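Local coordinates for putative NAD dependent dehydrogenase (Micromonospora echinospora, PDB 6NOR), which probably acts as an NAD-dependent oxidoreductase of the GFO/IDH/MocA family in the biosynthesis of the antibiotic gentamicin, at residues A[143-148]-A[172-177]; A[200-205]-A[247-252]. All coordinates share one frame; numbering follows the deposited sequence.

Interaction 1: residues A[143-148]-A[172-177]. With NAD (nicotinamide-adenine-dinucleotide), chain G.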
loop_
_atom_site.group_PDB
_atom_site.type_symbol
_atom_site.label_atom_id
_atom_site.label_comp_id
_atom_site.label_asym_id
_atom_site.label_seq_id
_atom_site.Cartn_x
_atom_site.Cartn_y
_atom_site.Cartn_z
ATOM N N GLY A 143 -1.594 29.449 1.271
ATOM C CA GLY A 143 -1.882 28.096 1.725
ATOM C C GLY A 143 -2.391 27.180 0.628
ATOM O O GLY A 143 -3.578 26.930 0.529
ATOM N N ASN A 144 -1.487 26.670 -0.196
ATOM C CA ASN A 144 -1.882 25.923 -1.390
ATOM C C ASN A 144 -2.524 24.559 -1.165
ATOM O O ASN A 144 -3.328 24.135 -1.983
ATOM C CB ASN A 144 -0.665 25.743 -2.310
ATOM C CG ASN A 144 0.554 25.238 -1.567
ATOM O OD1 ASN A 144 1.147 25.968 -0.798
ATOM N ND2 ASN A 144 0.913 23.986 -1.778
ATOM N N PHE A 145 -2.198 23.863 -0.081
ATOM C CA PHE A 145 -2.631 22.475 0.001
ATOM C C PHE A 145 -4.123 22.327 0.244
ATOM O O PHE A 145 -4.688 21.274 -0.038
ATOM C CB PHE A 145 -1.832 21.708 1.067
ATOM C CG PHE A 145 -0.374 21.571 0.726
ATOM C CD1 PHE A 145 0.028 20.749 -0.301
ATOM C CD2 PHE A 145 0.584 22.301 1.404
ATOM C CE1 PHE A 145 1.370 20.635 -0.637
ATOM C CE2 PHE A 145 1.919 22.203 1.074
ATOM C CZ PHE A 145 2.316 21.367 0.058
ATOM N N VAL A 146 -4.790 23.372 0.717
ATOM C CA VAL A 146 -6.237 23.259 0.869
ATOM C C VAL A 146 -6.909 23.369 -0.494
ATOM O O VAL A 146 -8.106 23.232 -0.585
ATOM C CB VAL A 146 -6.823 24.318 1.835
ATOM C CG1 VAL A 146 -6.326 24.088 3.235
ATOM C CG2 VAL A 146 -6.469 25.739 1.376
ATOM N N TYR A 147 -6.132 23.597 -1.554
ATOM C CA TYR A 147 -6.689 23.614 -2.912
ATOM C C TYR A 147 -6.269 22.389 -3.708
ATOM O O TYR A 147 -6.643 22.237 -4.865
ATOM C CB TYR A 147 -6.252 24.863 -3.709
ATOM C CG TYR A 147 -6.604 26.200 -3.115
ATOM C CD1 TYR A 147 -5.745 26.818 -2.225
ATOM C CD2 TYR A 147 -7.758 26.883 -3.490
ATOM C CE1 TYR A 147 -6.028 28.062 -1.678
ATOM C CE2 TYR A 147 -8.057 28.149 -2.945
ATOM C CZ TYR A 147 -7.176 28.719 -2.032
ATOM O OH TYR A 147 -7.414 29.947 -1.474
ATOM N N ALA A 148 -5.454 21.541 -3.105
ATOM C CA ALA A 148 -5.007 20.327 -3.762
ATOM C C ALA A 148 -6.198 19.413 -4.030
ATOM O O ALA A 148 -6.947 19.080 -3.126
ATOM C CB ALA A 148 -3.948 19.602 -2.909
ATOM N N VAL A 172 -2.452 15.784 10.896
ATOM C CA VAL A 172 -1.691 16.134 9.722
ATOM C C VAL A 172 -0.215 15.967 10.001
ATOM O O VAL A 172 0.305 16.538 10.937
ATOM C CB VAL A 172 -1.928 17.575 9.269
ATOM C CG1 VAL A 172 -1.162 17.818 8.006
ATOM C CG2 VAL A 172 -3.404 17.836 9.054
ATOM N N ALA A 173 0.448 15.164 9.182
ATOM C CA ALA A 173 1.872 14.959 9.295
ATOM C C ALA A 173 2.574 15.545 8.095
ATOM O O ALA A 173 2.175 15.314 6.960
ATOM C CB ALA A 173 2.187 13.466 9.439
ATOM N N PHE A 174 3.609 16.329 8.332
ATOM C CA PHE A 174 4.282 16.963 7.207
ATOM C C PHE A 174 5.791 16.934 7.437
ATOM O O PHE A 174 6.315 17.544 8.357
ATOM C CB PHE A 174 3.712 18.378 6.977
ATOM C CG PHE A 174 4.121 19.019 5.662
ATOM C CD1 PHE A 174 4.963 18.381 4.781
ATOM C CD2 PHE A 174 3.509 20.170 5.238
ATOM C CE1 PHE A 174 5.301 18.943 3.582
ATOM C CE2 PHE A 174 3.828 20.741 4.015
ATOM C CZ PHE A 174 4.732 20.122 3.185
ATOM N N ARG A 175 6.474 16.170 6.595
ATOM C CA ARG A 175 7.883 15.883 6.794
ATOM C C ARG A 175 8.722 16.049 5.551
ATOM O O ARG A 175 8.354 15.607 4.471
ATOM C CB ARG A 175 8.060 14.476 7.326
ATOM C CG ARG A 175 7.525 14.325 8.735
ATOM C CD ARG A 175 7.288 12.890 9.039
ATOM N NE ARG A 175 6.706 12.699 10.355
ATOM C CZ ARG A 175 5.992 11.632 10.669
ATOM N NH1 ARG A 175 5.780 10.705 9.752
ATOM N NH2 ARG A 175 5.493 11.498 11.885
ATOM N N THR A 176 9.857 16.710 5.741
ATOM C CA THR A 176 10.822 16.962 4.699
ATOM C C THR A 176 12.216 16.752 5.249
ATOM O O THR A 176 12.401 16.557 6.434
ATOM C CB THR A 176 10.744 18.405 4.160
ATOM O OG1 THR A 176 11.449 19.273 5.060
ATOM C CG2 THR A 176 9.323 18.878 4.017
ATOM N N SER A 177 13.202 16.816 4.376
ATOM C CA SER A 177 14.600 16.847 4.789
ATOM C C SER A 177 15.081 18.291 4.990
ATOM O O SER A 177 16.263 18.543 5.037
ATOM C CB SER A 177 15.470 16.170 3.747
ATOM O OG SER A 177 15.273 16.803 2.492
HETATM P PA NAD G . 14.159 31.470 -1.871
HETATM O O1A NAD G . 15.368 31.692 -0.931
HETATM O O2A NAD G . 14.357 30.372 -2.846
HETATM O O5B NAD G . 13.880 32.793 -2.667
HETATM C C5B NAD G . 13.793 34.013 -1.951
HETATM C C4B NAD G . 13.992 35.133 -3.007
HETATM O O4B NAD G . 13.652 36.294 -2.526
HETATM C C3B NAD G . 15.463 35.236 -3.340
HETATM O O3B NAD G . 15.588 35.275 -4.698
HETATM C C2B NAD G . 15.906 36.581 -2.701
HETATM O O2B NAD G . 16.997 37.149 -3.512
HETATM C C1B NAD G . 14.857 37.288 -2.828
HETATM N N9A NAD G . 14.748 38.352 -1.847
HETATM C C8A NAD G . 15.169 38.401 -0.567
HETATM N N7A NAD G . 14.787 39.596 -0.053
HETATM C C5A NAD G . 14.143 40.273 -1.005
HETATM C C6A NAD G . 13.574 41.512 -1.025
HETATM N N6A NAD G . 13.517 42.421 0.008
HETATM N N1A NAD G . 12.970 41.952 -2.120
HETATM C C2A NAD G . 12.938 41.184 -3.237
HETATM N N3A NAD G . 13.513 39.957 -3.220
HETATM C C4A NAD G . 14.107 39.501 -2.112
HETATM O O3 NAD G . 12.929 31.191 -0.967
HETATM P PN NAD G . 11.551 30.502 -1.372
HETATM O O1N NAD G . 11.066 30.847 -2.742
HETATM O O2N NAD G . 11.666 28.997 -1.198
HETATM O O5D NAD G . 10.497 31.045 -0.335
HETATM C C5D NAD G . 9.926 32.331 -0.485
HETATM C C4D NAD G . 8.558 32.361 0.226
HETATM O O4D NAD G . 7.744 31.446 -0.217
HETATM C C3D NAD G . 8.731 32.049 1.742
HETATM O O3D NAD G . 7.928 32.829 2.427
HETATM C C2D NAD G . 8.355 30.556 1.858
HETATM O O2D NAD G . 7.878 30.270 3.241
HETATM C C1D NAD G . 7.412 30.411 0.971
HETATM N N1N NAD G . 7.349 29.080 0.445
HETATM C C2N NAD G . 6.099 28.514 0.225
HETATM C C3N NAD G . 5.975 27.220 -0.285
HETATM C C7N NAD G . 4.555 26.660 -0.478
HETATM O O7N NAD G . 4.399 25.547 -0.822
HETATM N N7N NAD G . 3.435 27.493 -0.206
HETATM C C4N NAD G . 7.084 26.458 -0.576
HETATM C C5N NAD G . 8.342 27.023 -0.367
HETATM C C6N NAD G . 8.469 28.341 0.150
#

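Interaction 2: residues A[200-205]-A[247-252]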
loop_
_atom_site.group_PDB
_atom_site.type_symbol
_atom_site.label_atom_id
_atom_site.label_comp_id
_atom_site.label_asym_id
_atom_site.label_seq_id
_atom_site.Cartn_x
_atom_site.Cartn_y
_atom_site.Cartn_z
ATOM N N TRP A 200 2.565 25.841 9.392
ATOM C CA TRP A 200 1.560 26.670 8.757
ATOM C C TRP A 200 0.543 25.810 8.010
ATOM O O TRP A 200 -0.659 25.942 8.211
ATOM C CB TRP A 200 2.174 27.677 7.775
ATOM C CG TRP A 200 1.099 28.507 7.147
ATOM C CD1 TRP A 200 0.282 28.155 6.104
ATOM C CD2 TRP A 200 0.681 29.802 7.551
ATOM N NE1 TRP A 200 -0.603 29.152 5.839
ATOM C CE2 TRP A 200 -0.374 30.183 6.711
ATOM C CE3 TRP A 200 1.112 30.692 8.537
ATOM C CZ2 TRP A 200 -1.012 31.398 6.828
ATOM C CZ3 TRP A 200 0.485 31.895 8.649
ATOM C CH2 TRP A 200 -0.567 32.246 7.799
ATOM N N HIS A 201 1.037 24.941 7.138
ATOM C CA HIS A 201 0.167 24.081 6.353
ATOM C C HIS A 201 -0.581 23.081 7.173
ATOM O O HIS A 201 -1.750 22.818 6.931
ATOM C CB HIS A 201 0.970 23.326 5.326
ATOM C CG HIS A 201 1.558 24.196 4.280
ATOM N ND1 HIS A 201 0.782 24.952 3.436
ATOM C CD2 HIS A 201 2.839 24.424 3.922
ATOM C CE1 HIS A 201 1.558 25.604 2.596
ATOM N NE2 HIS A 201 2.812 25.301 2.873
ATOM N N ALA A 202 0.107 22.493 8.128
ATOM C CA ALA A 202 -0.502 21.452 8.907
ATOM C C ALA A 202 -1.687 22.047 9.674
ATOM O O ALA A 202 -2.765 21.466 9.710
ATOM C CB ALA A 202 0.510 20.811 9.846
ATOM N N VAL A 203 -1.494 23.232 10.245
ATOM C CA VAL A 203 -2.560 23.851 11.032
ATOM C C VAL A 203 -3.719 24.275 10.135
ATOM O O VAL A 203 -4.864 24.073 10.482
ATOM C CB VAL A 203 -2.048 25.044 11.837
ATOM C CG1 VAL A 203 -3.206 25.778 12.458
ATOM C CG2 VAL A 203 -1.099 24.559 12.931
ATOM N N GLU A 204 -3.430 24.817 8.962
ATOM C CA GLU A 204 -4.503 25.202 8.063
ATOM C C GLU A 204 -5.314 23.962 7.626
ATOM O O GLU A 204 -6.547 23.990 7.642
ATOM C CB GLU A 204 -3.951 25.957 6.842
ATOM C CG GLU A 204 -5.024 26.632 5.983
ATOM C CD GLU A 204 -4.465 27.628 4.945
ATOM O OE1 GLU A 204 -3.245 27.613 4.682
ATOM O OE2 GLU A 204 -5.257 28.427 4.388
ATOM N N LEU A 205 -4.621 22.881 7.269
ATOM C CA LEU A 205 -5.274 21.632 6.865
ATOM C C LEU A 205 -6.130 21.047 7.970
ATOM O O LEU A 205 -7.251 20.655 7.711
ATOM C CB LEU A 205 -4.250 20.599 6.426
ATOM C CG LEU A 205 -3.640 20.924 5.069
ATOM C CD1 LEU A 205 -2.363 20.117 4.817
ATOM C CD2 LEU A 205 -4.678 20.697 3.967
ATOM N N GLY A 247 -6.745 17.760 17.529
ATOM C CA GLY A 247 -5.916 17.829 16.354
ATOM C C GLY A 247 -4.467 17.585 16.706
ATOM O O GLY A 247 -4.006 17.919 17.794
ATOM N N GLN A 248 -3.751 16.964 15.780
ATOM C CA GLN A 248 -2.313 16.815 15.903
ATOM C C GLN A 248 -1.633 17.343 14.640
ATOM O O GLN A 248 -2.056 17.046 13.531
ATOM C CB GLN A 248 -1.920 15.360 16.111
ATOM C CG GLN A 248 -2.682 14.620 17.162
ATOM C CD GLN A 248 -2.445 13.122 17.084
ATOM O OE1 GLN A 248 -1.331 12.672 16.831
ATOM N NE2 GLN A 248 -3.499 12.347 17.281
ATOM N N CYS A 249 -0.576 18.120 14.817
ATOM C CA CYS A 249 0.279 18.498 13.702
ATOM C C CYS A 249 1.682 18.030 14.008
ATOM O O CYS A 249 2.285 18.446 14.989
ATOM C CB CYS A 249 0.248 19.999 13.474
ATOM S SG CYS A 249 -1.421 20.571 13.195
ATOM N N ASP A 250 2.171 17.124 13.177
ATOM C CA ASP A 250 3.493 16.537 13.322
ATOM C C ASP A 250 4.331 17.067 12.161
ATOM O O ASP A 250 4.048 16.759 11.019
ATOM C CB ASP A 250 3.373 15.008 13.307
ATOM C CG ASP A 250 4.694 14.281 13.524
ATOM O OD1 ASP A 250 5.776 14.829 13.219
ATOM O OD2 ASP A 250 4.637 13.112 13.968
ATOM N N VAL A 251 5.329 17.895 12.440
ATOM C CA VAL A 251 6.162 18.426 11.367
ATOM C C VAL A 251 7.640 18.231 11.652
ATOM O O VAL A 251 8.063 18.199 12.787
ATOM C CB VAL A 251 5.889 19.921 11.116
ATOM C CG1 VAL A 251 4.404 20.153 10.764
ATOM C CG2 VAL A 251 6.341 20.774 12.306
ATOM N N SER A 252 8.431 18.090 10.604
ATOM C CA SER A 252 9.839 17.808 10.771
ATOM C C SER A 252 10.629 18.208 9.550
ATOM O O SER A 252 10.173 18.021 8.430
ATOM C CB SER A 252 10.060 16.321 11.051
ATOM O OG SER A 252 11.438 16.035 11.140
#

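Interaction 1: residues A[143-148]-A[172-177]
F145 and F174 make the whole protein contact here through one aromatic pair, an offset edge-to-face (T-shaped) stack burying 64 Å² in all. The ring centroids are 5.6 Å apart and the planes stand at 88°, with the edge of F174 turned to the face of F145. The approach is displaced from the ring centre: F174 CE2 lies 3.8 Å from F145 CE2, and F174 CZ is about equally far from CE2 and CZ of F145. CG of F174 stands anti to its backbone N (chi1 -168°), which carries the ring off strand 167-175 toward the loop, while F145 comes from the opposite direction. L261 of strand 260-267 touches both rings.

On the opposite face of F145 lies one polar atom, N144 ND2, which dips toward the ring centre to 3.3 Å above the plane, the amide tilted to the ring. ND2 is also hydrogen-bonded to S311 O. The other branch of the same amide, OD1, accepts a hydrogen bond from N7N of the NAD carboxamide, at 2.8 Å and with an N-H...O angle of 159°.

Backbone bonds shape the loop that carries N144 and F145: Y147 N reaches N144 O at 2.9 Å, and A148 N reaches F145 O, forming a short 3-10 turn that leads to A148, the N-cap of helix 149-157.

ND2 facing the S311 carbonyl and OD1 facing the N7N donor together are consistent with one flip of the N144 amide and, through N7N, with a defined rotation of the nicotinamide carboxamide.

Interaction 2: residues A[200-205]-A[247-252]
Where A202 and V203 meet C249 and V251, the flat groups of the helix, W200 and H201, serve other neighbours. The CB of W200 points away from the strand, and its indole packs on V340, V341 and L344 of helix 334-353 and on K116 and P117. NE1 makes a weak, bent hydrogen bond to E204 OE1, one helical turn on and tilted out of the indole plane (3.3 Å, N-H...O angle 133°). H201 directs its imidazole to the cofactor side, where the edge of F145 meets a face of the ring, F145 CD2 lying 3.3 Å from H201 ND1.

The contact itself is apolar and buries 140 Å². The methyl of A202 points at the strand and fits between two side chains: its CB is 3.7 Å from C249 CB and 4.1 Å from V251 CG1. C249 SG, anti to its own carbonyl carbon (chi1 -57°), runs alongside the helix backbone, 3.8 Å from A202 O, and touches V203 CG2 at 4.0 Å. The small A202 side chain is what meets the strand where the CA atoms come nearest, A202 to C249 at 5.7 Å.

This is a helix laid on one face of a mixed sheet, as in the alpha/beta C-terminal domain of the GFO/IDH/MocA family. The short segments run nearly antiparallel, at 160°, with their axes 8.3 Å apart at closest approach. Strand alternation separates the two faces: C249 and V251 point to helix 199-209, whereas D250 points away from it. On that second face D250 OD2 is hydrogen-bonded to Q248 NE2 of the second subunit and Q248 NE2 to D250 OD2 of the second subunit, while D250 also forms a salt bridge with R171.

Overall arrangement
Interactions 1 and 2 have centres 8 Å apart and share one sheet, in which strands 167-175 and 246-252 are neighbours: F174 N lies 2.8 Å from D250 O, a probable hydrogen bond. A salt bridge joins the same strands, R175 NH2 to D250 OD2 at 2.8 Å. Loop and helix also touch, through the rings of F145 and H201. Proximity to NAD grades outward. N144 of interaction 1 binds the carboxamide directly, and H201, within 200-205, touches the cofactor, whereas the side chain of A202 is about 12 Å from it. Interaction 1 thus borders the nicotinamide pocket, and interaction 2 lies behind it, between helix and sheet.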